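Hemin ABC transporter, periplasmic hemin-binding protein HutB (Vibrio cholerae, PDB 5KHL) probably binds hemin in the periplasm and delivers it to an ABC transporter for import into the cell. Local coordinates at residues Ala25-Ile30 with Val44-Pro49. Numbering follows the deposited sequence.
Sequences AVTELI and VTSEVP
Thr27 reaches out from helix 24-32 and meets the loop 44-49 through both branches of its side chain. Its hydroxyl faces that of Ser46, OG1 to OG 2.5 Å, a very short hydrogen bond. The methyl goes the other way along the loop: with CG2 of Thr27 anti to the backbone N, it lies 3.5 Å from both Glu47 O and Val48 CG1, the side chains of Thr27 and Val48 crossing at about a right angle. The CA atoms of Thr27 and Ser46 stand 6.1 Å apart, near enough for these short side chains to span the gap.

Behind this pair, Asp43 OD1 holds Ser46 OG from just before the loop, while Ser21 OG, at the end of strand 19-21, bonds Thr27 OG1. Asp43 OD2 takes Thr45 OG1, itself bonded to Ser24 N at the helix start. Val48 also packs on Leu54 and on Val42 of strand 39-42.

The contact thus fastens the loop leaving edge strand 39-42 to the helix that follows strand 19-21 of the same parallel sheet, in the N-terminal lobe of this periplasmic binding protein, through the buried hydroxyls of Thr27 and Ser46; the carboxylate of Asp43 would probably polarise the Ser46 hydroxyl and, through it, the pair.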
ATOM      1  N   ALA A  25      -0.468  -6.308   3.014  1.00 38.31           N
ATOM      2  CA  ALA A  25      -1.885  -6.000   3.162  1.00 38.25           C
ATOM      3  C   ALA A  25      -2.628  -7.147   3.844  1.00 41.63           C
ATOM      4  O   ALA A  25      -3.616  -6.921   4.532  1.00 41.15           O
ATOM      5  CB  ALA A  25      -2.518  -5.706   1.795  1.00 30.04           C
ATOM      6  N   VAL A  26      -2.160  -8.382   3.649  1.00 40.33           N
ATOM      7  CA  VAL A  26      -2.753  -9.504   4.382  1.00 37.23           C
ATOM      8  C   VAL A  26      -2.390  -9.431   5.869  1.00 36.81           C
ATOM      9  O   VAL A  26      -3.262  -9.511   6.746  1.00 35.47           O
ATOM     10  CB  VAL A  26      -2.306 -10.868   3.818  1.00 35.24           C
ATOM     11  CG1 VAL A  26      -3.041 -11.987   4.528  1.00 33.46           C
ATOM     12  CG2 VAL A  26      -2.556 -10.937   2.319  1.00 42.73           C
ATOM     13  N   THR A  27      -1.099  -9.267   6.136  1.00 30.15           N
ATOM     14  CA  THR A  27      -0.585  -9.266   7.498  1.00 36.75           C
ATOM     15  C   THR A  27      -1.245  -8.219   8.398  1.00 31.81           C
ATOM     16  O   THR A  27      -1.583  -8.522   9.536  1.00 41.85           O
ATOM     17  CB  THR A  27       0.934  -9.035   7.498  1.00 38.60           C
ATOM     18  OG1 THR A  27       1.558 -10.084   6.762  1.00 36.66           O
ATOM     19  CG2 THR A  27       1.493  -9.011   8.915  1.00 45.70           C
ATOM     20  N   GLU A  28      -1.430  -6.998   7.892  1.00 32.27           N
ATOM     21  CA  GLU A  28      -1.971  -5.925   8.732  1.00 33.46           C
ATOM     22  C   GLU A  28      -3.393  -6.286   9.173  1.00 34.70           C
ATOM     23  O   GLU A  28      -3.734  -6.138  10.341  1.00 41.16           O
ATOM     24  CB  GLU A  28      -1.922  -4.542   8.030  1.00 40.84           C
ATOM     25  CG  GLU A  28      -2.654  -4.439   6.703  1.00 50.55           C
ATOM     26  CD  GLU A  28      -3.029  -3.003   6.292  1.00 55.36           C
ATOM     27  OE1 GLU A  28      -2.298  -2.036   6.603  1.00 33.46           O
ATOM     28  OE2 GLU A  28      -4.077  -2.852   5.631  1.00 56.79           O
ATOM     29  N   LEU A  29      -4.204  -6.785   8.247  1.00 32.38           N
ATOM     30  CA  LEU A  29      -5.566  -7.139   8.584  1.00 46.64           C
ATOM     31  C   LEU A  29      -5.587  -8.311   9.581  1.00 45.58           C
ATOM     32  O   LEU A  29      -6.300  -8.251  10.589  1.00 51.98           O
ATOM     33  CB  LEU A  29      -6.371  -7.450   7.310  1.00 33.70           C
ATOM     34  CG  LEU A  29      -6.531  -6.233   6.378  1.00 39.53           C
ATOM     35  CD1 LEU A  29      -7.389  -6.553   5.172  1.00 37.45           C
ATOM     36  CD2 LEU A  29      -7.096  -5.037   7.118  1.00 33.38           C
ATOM     37  N   ILE A  30      -4.773  -9.336   9.328  1.00 41.33           N
ATOM     38  CA  ILE A  30      -4.646 -10.484  10.239  1.00 39.59           C
ATOM     39  C   ILE A  30      -4.318 -10.028  11.670  1.00 40.52           C
ATOM     40  O   ILE A  30      -4.908 -10.502  12.648  1.00 44.01           O
ATOM     41  CB  ILE A  30      -3.565 -11.499   9.738  1.00 40.66           C
ATOM     42  CG1 ILE A  30      -3.975 -12.077   8.382  1.00 39.37           C
ATOM     43  CG2 ILE A  30      -3.360 -12.634  10.751  1.00 45.30           C
ATOM     44  CD1 ILE A  30      -3.126 -13.226   7.902  1.00 40.73           C
ATOM     45  N   VAL A  44       8.492 -10.847   2.848  1.00 38.01           N
ATOM     46  CA  VAL A  44       9.480  -9.809   3.146  1.00 57.15           C
ATOM     47  C   VAL A  44       8.855  -8.436   3.418  1.00 57.04           C
ATOM     48  O   VAL A  44       9.364  -7.687   4.262  1.00 58.58           O
ATOM     49  CB  VAL A  44      10.509  -9.645   2.008  1.00 59.91           C
ATOM     50  CG1 VAL A  44      11.402 -10.878   1.917  1.00 65.37           C
ATOM     51  CG2 VAL A  44       9.806  -9.376   0.681  1.00 63.48           C
ATOM     52  N   THR A  45       7.762  -8.115   2.715  1.00 40.69           N
ATOM     53  CA  THR A  45       7.106  -6.798   2.834  1.00 43.00           C
ATOM     54  C   THR A  45       6.241  -6.662   4.089  1.00 41.55           C
ATOM     55  O   THR A  45       5.800  -5.565   4.414  1.00 43.11           O
ATOM     56  CB  THR A  45       6.187  -6.450   1.594  1.00 39.36           C
ATOM     57  OG1 THR A  45       4.994  -7.253   1.596  1.00 41.84           O
ATOM     58  CG2 THR A  45       6.906  -6.647   0.290  1.00 34.30           C
ATOM     59  N   SER A  46       5.987  -7.773   4.779  1.00 42.63           N
ATOM     60  CA  SER A  46       5.098  -7.754   5.939  1.00 39.45           C
ATOM     61  C   SER A  46       5.823  -7.278   7.172  1.00 43.45           C
ATOM     62  O   SER A  46       7.005  -7.522   7.326  1.00 43.65           O
ATOM     63  CB  SER A  46       4.498  -9.135   6.211  1.00 32.66           C
ATOM     64  OG  SER A  46       3.447  -9.424   5.316  1.00 40.37           O
ATOM     65  N   GLU A  47       5.099  -6.589   8.045  1.00 63.35           N
ATOM     66  CA  GLU A  47       5.651  -6.150   9.317  1.00 69.29           C
ATOM     67  C   GLU A  47       4.910  -6.779  10.481  1.00 68.43           C
ATOM     68  O   GLU A  47       3.676  -6.769  10.546  1.00 62.65           O
ATOM     69  CB  GLU A  47       5.629  -4.636   9.419  1.00 78.51           C
ATOM     70  CG  GLU A  47       6.807  -4.030   8.698  1.00 92.29           C
ATOM     71  CD  GLU A  47       6.456  -2.725   8.032  1.00102.58           C
ATOM     72  OE1 GLU A  47       7.359  -1.867   7.985  1.00111.82           O
ATOM     73  OE2 GLU A  47       5.297  -2.556   7.563  1.00 96.13           O
ATOM     74  N   VAL A  48       5.696  -7.354  11.381  1.00 47.27           N
ATOM     75  CA  VAL A  48       5.193  -8.122  12.495  1.00 52.58           C
ATOM     76  C   VAL A  48       6.123  -7.804  13.641  1.00 57.17           C
ATOM     77  O   VAL A  48       7.247  -7.358  13.418  1.00 53.71           O
ATOM     78  CB  VAL A  48       5.161  -9.652  12.190  1.00 68.37           C
ATOM     79  CG1 VAL A  48       4.151  -9.966  11.061  1.00 32.92           C
ATOM     80  CG2 VAL A  48       6.555 -10.172  11.861  1.00 51.66           C
ATOM     81  N   PRO A  49       5.655  -7.986  14.878  1.00 60.45           N
ATOM     82  CA  PRO A  49       6.556  -7.648  15.990  1.00 60.42           C
ATOM     83  C   PRO A  49       7.721  -8.625  16.101  1.00 64.45           C
ATOM     84  O   PRO A  49       7.548  -9.831  15.917  1.00 48.51           O
ATOM     85  CB  PRO A  49       5.650  -7.727  17.220  1.00 60.17           C
ATOM     86  CG  PRO A  49       4.506  -8.593  16.809  1.00 54.43           C
ATOM     87  CD  PRO A  49       4.322  -8.414  15.330  1.00 56.15           C
TER